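Methylmalonyl-CoA epimerase, mitochondrial (PDB 3RMU) catalyses the interconversion of (R)- and (S)-methylmalonyl-CoA in mitochondrial propionyl-CoA metabolism and binds a cobalt ion. Local coordinates at residues V44-L49 against K53-H58; D86-A91 against G113-F118. All coordinates share one frame; numbering follows the deposited sequence. Where two conformers were deposited one is given.

Contact 1: V44-L49 against K53-H58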
ATOM      1  N   VAL A  44      13.644  -6.577  -7.568  1.00 22.33           N
ATOM      2  CA  VAL A  44      12.296  -6.794  -7.010  1.00 21.21           C
ATOM      3  C   VAL A  44      12.132  -8.207  -6.453  1.00 17.07           C
ATOM      4  O   VAL A  44      12.624  -9.184  -7.062  1.00 19.24           O
ATOM      5  CB  VAL A  44      11.186  -6.539  -8.075  1.00 18.03           C
ATOM      6  CG1 VAL A  44      11.424  -7.389  -9.326  1.00 19.80           C
ATOM      7  CG2 VAL A  44       9.738  -6.772  -7.468  1.00 18.92           C
ATOM      8  N   VAL A  45      11.436  -8.332  -5.326  1.00 17.03           N
ATOM      9  CA  VAL A  45      10.869  -9.637  -4.947  1.00 16.83           C
ATOM     10  C   VAL A  45       9.345  -9.444  -4.930  1.00 13.26           C
ATOM     11  O   VAL A  45       8.813  -8.453  -4.419  1.00 17.44           O
ATOM     12  CB  VAL A  45      11.402 -10.158  -3.569  1.00 19.13           C
ATOM     13  CG1 VAL A  45      10.456 -11.178  -2.896  1.00 15.83           C
ATOM     14  CG2 VAL A  45      12.842 -10.724  -3.642  1.00 22.78           C
ATOM     15  N   PHE A  46       8.652 -10.412  -5.515  1.00 17.67           N
ATOM     16  CA  PHE A  46       7.201 -10.445  -5.567  1.00 18.30           C
ATOM     17  C   PHE A  46       6.666 -11.296  -4.430  1.00 18.43           C
ATOM     18  O   PHE A  46       7.082 -12.442  -4.276  1.00 18.51           O
ATOM     19  CB  PHE A  46       6.754 -11.065  -6.910  1.00 16.80           C
ATOM     20  CG  PHE A  46       7.204 -10.300  -8.090  1.00 16.44           C
ATOM     21  CD1 PHE A  46       6.502  -9.160  -8.501  1.00 19.23           C
ATOM     22  CD2 PHE A  46       8.370 -10.656  -8.775  1.00 21.94           C
ATOM     23  CE1 PHE A  46       6.946  -8.397  -9.607  1.00 21.89           C
ATOM     24  CE2 PHE A  46       8.815  -9.904  -9.860  1.00 29.37           C
ATOM     25  CZ  PHE A  46       8.100  -8.757 -10.273  1.00 23.38           C
ATOM     26  N   VAL A  47       5.785 -10.720  -3.610  1.00 17.20           N
ATOM     27  CA  VAL A  47       5.080 -11.482  -2.577  1.00 18.42           C
ATOM     28  C   VAL A  47       3.670 -11.714  -3.098  1.00 15.98           C
ATOM     29  O   VAL A  47       2.953 -10.761  -3.338  1.00 18.42           O
ATOM     30  CB  VAL A  47       5.038 -10.755  -1.266  1.00 19.63           C
ATOM     31  CG1 VAL A  47       4.241 -11.572  -0.236  1.00 17.88           C
ATOM     32  CG2 VAL A  47       6.471 -10.470  -0.797  1.00 18.77           C
ATOM     33  N   ASN A  48       3.322 -12.967  -3.350  1.00 18.78           N
ATOM     34  CA  ASN A  48       2.045 -13.274  -3.988  1.00 14.82           C
ATOM     35  C   ASN A  48       1.008 -13.563  -2.910  1.00 17.80           C
ATOM     36  O   ASN A  48       1.036 -14.613  -2.308  1.00 19.54           O
ATOM     37  CB  ASN A  48       2.181 -14.437  -4.943  1.00 22.15           C
ATOM     38  CG  ASN A  48       0.833 -14.838  -5.611  1.00 34.44           C
ATOM     39  OD1 ASN A  48      -0.161 -14.120  -5.522  1.00 26.04           O
ATOM     40  ND2 ASN A  48       0.825 -15.983  -6.283  1.00 32.11           N
ATOM     41  N   LEU A  49       0.129 -12.593  -2.667  1.00 17.39           N
ATOM     42  CA  LEU A  49      -0.967 -12.757  -1.719  1.00 14.63           C
ATOM     43  C   LEU A  49      -2.274 -13.324  -2.321  1.00 20.22           C
ATOM     44  O   LEU A  49      -3.286 -13.362  -1.608  1.00 17.22           O
ATOM     45  CB  LEU A  49      -1.216 -11.466  -0.941  1.00 15.12           C
ATOM     46  CG  LEU A  49      -0.033 -10.824  -0.209  1.00 15.30           C
ATOM     47  CD1 LEU A  49      -0.413  -9.499   0.374  1.00 17.07           C
ATOM     48  CD2 LEU A  49       0.521 -11.783   0.891  1.00 16.52           C
ATOM     49  N   LYS A  53      -0.223  -8.579  -5.459  1.00 18.67           N
ATOM     50  CA  LYS A  53       1.142  -8.753  -5.017  1.00 15.54           C
ATOM     51  C   LYS A  53       1.718  -7.547  -4.348  1.00 20.39           C
ATOM     52  O   LYS A  53       1.292  -6.422  -4.595  1.00 17.58           O
ATOM     53  CB  LYS A  53       2.028  -9.014  -6.232  1.00 22.22           C
ATOM     54  CG  LYS A  53       1.614 -10.197  -6.939  1.00 24.49           C
ATOM     55  CD  LYS A  53       2.473 -10.583  -8.066  1.00 34.49           C
ATOM     56  CE  LYS A  53       2.369 -12.058  -8.259  1.00 43.95           C
ATOM     57  NZ  LYS A  53       1.919 -12.302  -9.625  1.00 37.65           N
ATOM     58  N   MET A  54       2.698  -7.816  -3.492  1.00 16.74           N
ATOM     59  CA  MET A  54       3.557  -6.792  -2.956  0.50 17.43           C
ATOM     60  C   MET A  54       4.839  -6.888  -3.761  1.00 19.19           C
ATOM     61  O   MET A  54       5.340  -7.982  -3.999  1.00 23.70           O
ATOM     62  CB  MET A  54       3.869  -7.019  -1.473  0.50 19.93           C
ATOM     63  CG  MET A  54       2.681  -7.120  -0.549  0.50 19.82           C
ATOM     64  SD  MET A  54       3.154  -7.535   1.154  0.50 23.12           S
ATOM     65  CE  MET A  54       4.144  -6.123   1.634  0.50 16.46           C
ATOM     66  N   GLU A  55       5.373  -5.756  -4.189  1.00 17.18           N
ATOM     67  CA  GLU A  55       6.657  -5.749  -4.906  1.00 15.45           C
ATOM     68  C   GLU A  55       7.605  -5.118  -3.922  1.00 16.16           C
ATOM     69  O   GLU A  55       7.472  -3.930  -3.593  1.00 23.61           O
ATOM     70  CB  GLU A  55       6.621  -4.959  -6.195  1.00 14.80           C
ATOM     71  CG  GLU A  55       5.656  -5.611  -7.248  1.00 17.89           C
ATOM     72  CD  GLU A  55       5.807  -5.086  -8.671  1.00 14.47           C
ATOM     73  OE1 GLU A  55       6.680  -4.214  -8.911  1.00 24.60           O
ATOM     74  OE2 GLU A  55       5.030  -5.587  -9.539  1.00 24.27           O
ATOM     75  N   LEU A  56       8.532  -5.927  -3.405  1.00 17.68           N
ATOM     76  CA  LEU A  56       9.583  -5.411  -2.534  1.00 16.93           C
ATOM     77  C   LEU A  56      10.753  -4.940  -3.413  1.00 16.69           C
ATOM     78  O   LEU A  56      11.281  -5.693  -4.233  1.00 16.10           O
ATOM     79  CB  LEU A  56      10.054  -6.508  -1.553  1.00 21.11           C
ATOM     80  CG  LEU A  56       9.018  -7.276  -0.731  1.00 24.16           C
ATOM     81  CD1 LEU A  56       9.685  -8.420   0.073  1.00 17.38           C
ATOM     82  CD2 LEU A  56       8.283  -6.328   0.187  1.00 22.96           C
ATOM     83  N   LEU A  57      11.206  -3.701  -3.212  1.00 18.23           N
ATOM     84  CA  LEU A  57      12.090  -3.053  -4.172  1.00 18.77           C
ATOM     85  C   LEU A  57      13.327  -2.593  -3.445  1.00 16.14           C
ATOM     86  O   LEU A  57      13.212  -2.085  -2.337  1.00 19.82           O
ATOM     87  CB  LEU A  57      11.419  -1.809  -4.759  1.00 18.38           C
ATOM     88  CG  LEU A  57      10.139  -2.057  -5.576  1.00 16.05           C
ATOM     89  CD1 LEU A  57       9.566  -0.703  -6.070  1.00 20.50           C
ATOM     90  CD2 LEU A  57      10.438  -2.989  -6.727  1.00 22.71           C
ATOM     91  N   HIS A  58      14.473  -2.774  -4.093  1.00 21.29           N
ATOM     92  CA  HIS A  58      15.750  -2.232  -3.606  1.00 23.92           C
ATOM     93  C   HIS A  58      16.545  -1.662  -4.779  1.00 22.69           C
ATOM     94  O   HIS A  58      16.510  -2.227  -5.873  1.00 24.14           O
ATOM     95  CB  HIS A  58      16.550  -3.318  -2.884  1.00 28.55           C
ATOM     96  CG  HIS A  58      17.773  -2.794  -2.209  1.00 28.57           C
ATOM     97  ND1 HIS A  58      17.727  -2.135  -0.998  1.00 32.52           N
ATOM     98  CD2 HIS A  58      19.068  -2.791  -2.594  1.00 35.19           C
ATOM     99  CE1 HIS A  58      18.950  -1.765  -0.659  1.00 37.12           C
ATOM    100  NE2 HIS A  58      19.783  -2.161  -1.605  1.00 35.34           N
TER

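Contact 2: D86-A91 against G113-F118. With EDO (1,2-ethanediol), chain L.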
ATOM      1  N   ASP A  86      -7.881   0.007 -18.430  1.00 26.42           N
ATOM      2  CA  ASP A  86      -8.021  -0.760 -19.679  1.00 31.34           C
ATOM      3  C   ASP A  86      -7.300  -0.125 -20.872  1.00 30.16           C
ATOM      4  O   ASP A  86      -6.933  -0.827 -21.796  1.00 34.48           O
ATOM      5  CB  ASP A  86      -9.483  -1.124 -20.017  1.00 36.23           C
ATOM      6  CG  ASP A  86     -10.353   0.079 -20.206  1.00 45.64           C
ATOM      7  OD1 ASP A  86      -9.854   1.206 -19.986  1.00 62.28           O
ATOM      8  OD2 ASP A  86     -11.545  -0.084 -20.558  1.00 77.52           O
ATOM      9  N   ASN A  87      -7.094   1.185 -20.856  1.00 25.77           N
ATOM     10  CA  ASN A  87      -6.424   1.856 -21.962  1.00 29.39           C
ATOM     11  C   ASN A  87      -5.612   3.007 -21.431  1.00 26.84           C
ATOM     12  O   ASN A  87      -6.155   4.058 -21.134  1.00 25.81           O
ATOM     13  CB  ASN A  87      -7.434   2.339 -22.998  1.00 32.59           C
ATOM     14  CG  ASN A  87      -6.779   2.876 -24.268  1.00 39.16           C
ATOM     15  OD1 ASN A  87      -5.723   3.521 -24.233  1.00 34.03           O
ATOM     16  ND2 ASN A  87      -7.432   2.651 -25.389  1.00 53.34           N
ATOM     17  N   ILE A  88      -4.302   2.803 -21.368  1.00 26.72           N
ATOM     18  CA  ILE A  88      -3.380   3.787 -20.829  1.00 28.55           C
ATOM     19  C   ILE A  88      -3.397   5.140 -21.609  1.00 27.73           C
ATOM     20  O   ILE A  88      -3.300   6.220 -21.018  1.00 27.85           O
ATOM     21  CB  ILE A  88      -1.974   3.178 -20.751  1.00 30.45           C
ATOM     22  CG1 ILE A  88      -1.066   3.994 -19.826  1.00 37.19           C
ATOM     23  CG2 ILE A  88      -1.357   2.991 -22.111  1.00 35.26           C
ATOM     24  CD1 ILE A  88      -1.324   3.692 -18.427  1.00 29.50           C
ATOM     25  N   ASN A  89      -3.510   5.068 -22.924  1.00 27.57           N
ATOM     26  CA  ASN A  89      -3.532   6.270 -23.747  1.00 30.41           C
ATOM     27  C   ASN A  89      -4.792   7.058 -23.498  1.00 29.05           C
ATOM     28  O   ASN A  89      -4.737   8.276 -23.369  1.00 30.20           O
ATOM     29  CB  ASN A  89      -3.389   5.928 -25.227  1.00 30.80           C
ATOM     30  CG  ASN A  89      -2.097   5.220 -25.520  1.00 32.47           C
ATOM     31  OD1 ASN A  89      -1.034   5.646 -25.068  1.00 40.54           O
ATOM     32  ND2 ASN A  89      -2.178   4.113 -26.236  1.00 34.41           N
ATOM     33  N   ALA A  90      -5.915   6.358 -23.418  1.00 29.77           N
ATOM     34  CA  ALA A  90      -7.192   6.984 -23.128  1.00 31.59           C
ATOM     35  C   ALA A  90      -7.165   7.668 -21.743  1.00 26.61           C
ATOM     36  O   ALA A  90      -7.677   8.773 -21.569  1.00 25.08           O
ATOM     37  CB  ALA A  90      -8.319   5.942 -23.193  1.00 32.30           C
ATOM     38  N   ALA A  91      -6.540   7.002 -20.778  1.00 24.24           N
ATOM     39  CA  ALA A  91      -6.445   7.502 -19.429  1.00 25.01           C
ATOM     40  C   ALA A  91      -5.564   8.742 -19.385  1.00 24.18           C
ATOM     41  O   ALA A  91      -5.904   9.707 -18.721  1.00 24.63           O
ATOM     42  CB  ALA A  91      -5.910   6.436 -18.515  1.00 21.43           C
ATOM     43  N   GLY A 113       6.629  -4.888 -18.640  1.00 47.19           N
ATOM     44  CA  GLY A 113       6.635  -4.818 -20.103  1.00 48.39           C
ATOM     45  C   GLY A 113       5.407  -4.109 -20.648  1.00 46.35           C
ATOM     46  O   GLY A 113       5.160  -4.169 -21.852  1.00 49.50           O
ATOM     47  N   LYS A 114       4.649  -3.428 -19.770  1.00 40.62           N
ATOM     48  CA  LYS A 114       3.394  -2.739 -20.151  1.00 39.79           C
ATOM     49  C   LYS A 114       3.547  -1.226 -20.006  1.00 34.45           C
ATOM     50  O   LYS A 114       4.341  -0.773 -19.192  1.00 33.25           O
ATOM     51  CB  LYS A 114       2.258  -3.201 -19.246  1.00 44.06           C
ATOM     52  CG  LYS A 114       1.844  -4.657 -19.439  1.00 48.44           C
ATOM     53  CD  LYS A 114       0.786  -4.767 -20.518  1.00 45.31           C
ATOM     54  CE  LYS A 114       0.344  -6.204 -20.727  1.00 69.94           C
ATOM     55  NZ  LYS A 114      -0.055  -6.837 -19.435  1.00 68.33           N
ATOM     56  N   PRO A 115       2.806  -0.434 -20.810  1.00 32.61           N
ATOM     57  CA  PRO A 115       2.923   1.021 -20.630  1.00 32.26           C
ATOM     58  C   PRO A 115       2.389   1.448 -19.251  1.00 26.94           C
ATOM     59  O   PRO A 115       1.421   0.846 -18.784  1.00 25.20           O
ATOM     60  CB  PRO A 115       2.069   1.612 -21.764  1.00 32.12           C
ATOM     61  CG  PRO A 115       1.345   0.481 -22.411  1.00 38.87           C
ATOM     62  CD  PRO A 115       1.867  -0.817 -21.882  1.00 39.54           C
ATOM     63  N   VAL A 116       3.042   2.426 -18.603  1.00 22.07           N
ATOM     64  CA  VAL A 116       2.583   2.967 -17.317  1.00 21.65           C
ATOM     65  C   VAL A 116       2.723   4.464 -17.270  1.00 20.63           C
ATOM     66  O   VAL A 116       3.502   5.040 -18.005  1.00 28.36           O
ATOM     67  CB  VAL A 116       3.432   2.441 -16.087  1.00 22.25           C
ATOM     68  CG1 VAL A 116       3.368   0.906 -15.986  1.00 25.93           C
ATOM     69  CG2 VAL A 116       4.870   2.913 -16.234  1.00 28.55           C
ATOM     70  N   ILE A 117       1.961   5.075 -16.375  1.00 21.52           N
ATOM     71  CA  ILE A 117       2.097   6.490 -16.023  1.00 26.02           C
ATOM     72  C   ILE A 117       1.991   6.636 -14.499  1.00 26.01           C
ATOM     73  O   ILE A 117       1.356   5.803 -13.819  1.00 23.32           O
ATOM     74  CB  ILE A 117       1.021   7.347 -16.735  1.00 27.81           C
ATOM     75  CG1 ILE A 117       1.240   8.851 -16.491  1.00 47.46           C
ATOM     76  CG2 ILE A 117      -0.406   6.952 -16.316  1.00 33.27           C
ATOM     77  CD1 ILE A 117       0.987   9.743 -17.719  1.00 57.38           C
ATOM     78  N   PHE A 118       2.618   7.665 -13.947  1.00 25.41           N
ATOM     79  CA  PHE A 118       2.536   7.908 -12.518  1.00 26.64           C
ATOM     80  C   PHE A 118       1.790   9.225 -12.244  1.00 27.78           C
ATOM     81  O   PHE A 118       1.952  10.212 -12.975  1.00 35.75           O
ATOM     82  CB  PHE A 118       3.944   7.934 -11.899  1.00 33.86           C
ATOM     83  CG  PHE A 118       4.589   6.563 -11.778  1.00 38.48           C
ATOM     84  CD1 PHE A 118       4.515   5.847 -10.585  1.00 32.75           C
ATOM     85  CD2 PHE A 118       5.266   5.994 -12.855  1.00 35.62           C
ATOM     86  CE1 PHE A 118       5.137   4.584 -10.448  1.00 37.54           C
ATOM     87  CE2 PHE A 118       5.872   4.720 -12.741  1.00 37.72           C
ATOM     88  CZ  PHE A 118       5.800   4.021 -11.531  1.00 38.97           C
TER
HETATM   89  C1  EDO L  12       1.725   2.604 -26.765  1.00 53.38           C
HETATM   90  O1  EDO L  12       0.663   2.951 -27.674  1.00 54.11           O
HETATM   91  C2  EDO L  12       1.464   3.160 -25.364  1.00 51.69           C
HETATM   92  O2  EDO L  12       1.740   4.578 -25.302  1.00 44.57           O

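Contact 1: V44-L49 against K53-H58
Glu-55 lies alongside Phe-46 on the face of the sheet that also carries Val-44 and Leu-57. Its CB packs on Val-44 CG2 at 3.8 Å. CG comes next to the ring, 3.9 Å from Phe-46 CD1. The carboxylate carbon CD moves on to CE1 of Phe-46, at 3.6 Å. OE2 ends at the ring edge, in its plane, 3.4 Å from Phe-46 CE1. The carboxylate plane stands 81° from the ring plane. OE2 is also hydrogen-bonded to His-112 NE2, and the side chain touches the cobalt ligand His-8. The chain is extended beyond CG, and this carries it along the ring edge.

Val-44 CG2 also sits over the centre of the Phe-46 ring. Anti to the backbone N of Val-44, this branch turns between Glu-55 CB and the ring of Phe-46. Leu-57 CD2 packs on Val-44 CB at 3.9 Å.

The two strands form an antiparallel beta hairpin, part of the curved sheet of the vicinal oxygen chelate (VOC) fold. Val-45 with Leu-56 and Val-47 with Met-54 are its hydrogen-bonded pairs. The straightest bond runs from Val-47 N to Met-54 O, 2.8 Å long with 175° at the hydrogen.

The other face is apolar. Leu-56 CD1 meets Val-47 CG2 at 3.9 Å, and helix 16-26 covers Leu-56 with Leu-16 and Tyr-23. Beyond the strand end, Leu-49 CD1 reaches Met-54 CG at 4.0 Å in the conformer given. Leu-6 and Ile-81 of the second subunit pack on Leu-49 and Met-54, respectively.

Contact 2: D86-A91 against G113-F118
The ring of Pro-115 meets Ile-88 along its CB-CG side. Ile-88 CG2 lies against both atoms, 3.7 Å from Pro-115 CG. A 1,2-ethanediol molecule, probably from the crystallisation liquor, approaches the same side of the ring; its C2 is 4.0 Å from Pro-115 CB. Ile-88 CG2 and the diol C2 each lie off the mean plane of the ring, on opposite sides of it. Both hydroxyls of this diol turn to the amide of Asn-89. Its O2 donates to Asn-89 OD1 over 3.0 Å. Asn-89 ND2 gives a weak bond to O1 of the diol at 3.4 Å. The diol thus lies between Asn-89 and Pro-115, bonded to the first and only in van der Waals contact with the second. The amide of Asn-87 is used differently. Its OD1 accepts from Ala-90 N at 3.0 Å, and the N-H points almost straight at it, with 168° at the hydrogen. The donor nevertheless sits well above the amide plane, 61° out of it. Asn-87 is thereby the N-cap of helix 88-97.

In this VOC fold the helix follows strand 77-85 and lies against the sheet. Ile-88, in its first turn, is the side chain that makes the contact. CG1 is anti to the backbone N, and CG2 is held between N and the carbonyl carbon. This turns CG2 to the proline, and the bend at chi2 (79°) carries CD1 toward Ile-117. CD1 packs on Ile-117 CG2 at 4.0 Å and lies 4.1 Å from Val-116 CA. The packing is wholly apolar, with no hydrogen bond between the segments. Gln-133 links them indirectly: its side chain bonds Asp-86 O and Ile-88 N, and its backbone bonds Pro-115. Val-116 points away from the helix and touches Glu-130, a cobalt ligand.

Overall arrangement
From the N terminus, strand 3-12 brings His-8 to the cobalt, and helix 16-26 and strand 30-37 follow. Contact 1 then closes a turn of three residues and completes the hairpin of strands 42-48 and 53-59. The chain goes on through strand 77-85, which carries His-80, before contact 2 opens. Contact 2 closes a longer loop of 21 residues and ties the start of helix 88-97 to strand 115-119. The two are in series, neither nested nor crossed. The centres of contact 1 and contact 2 are about 21 Å apart, on opposite sides of the chain's centre. One sheet joins them, with strands 3-12, 77-85 and 129-133, the bearers of the metal ligands, between.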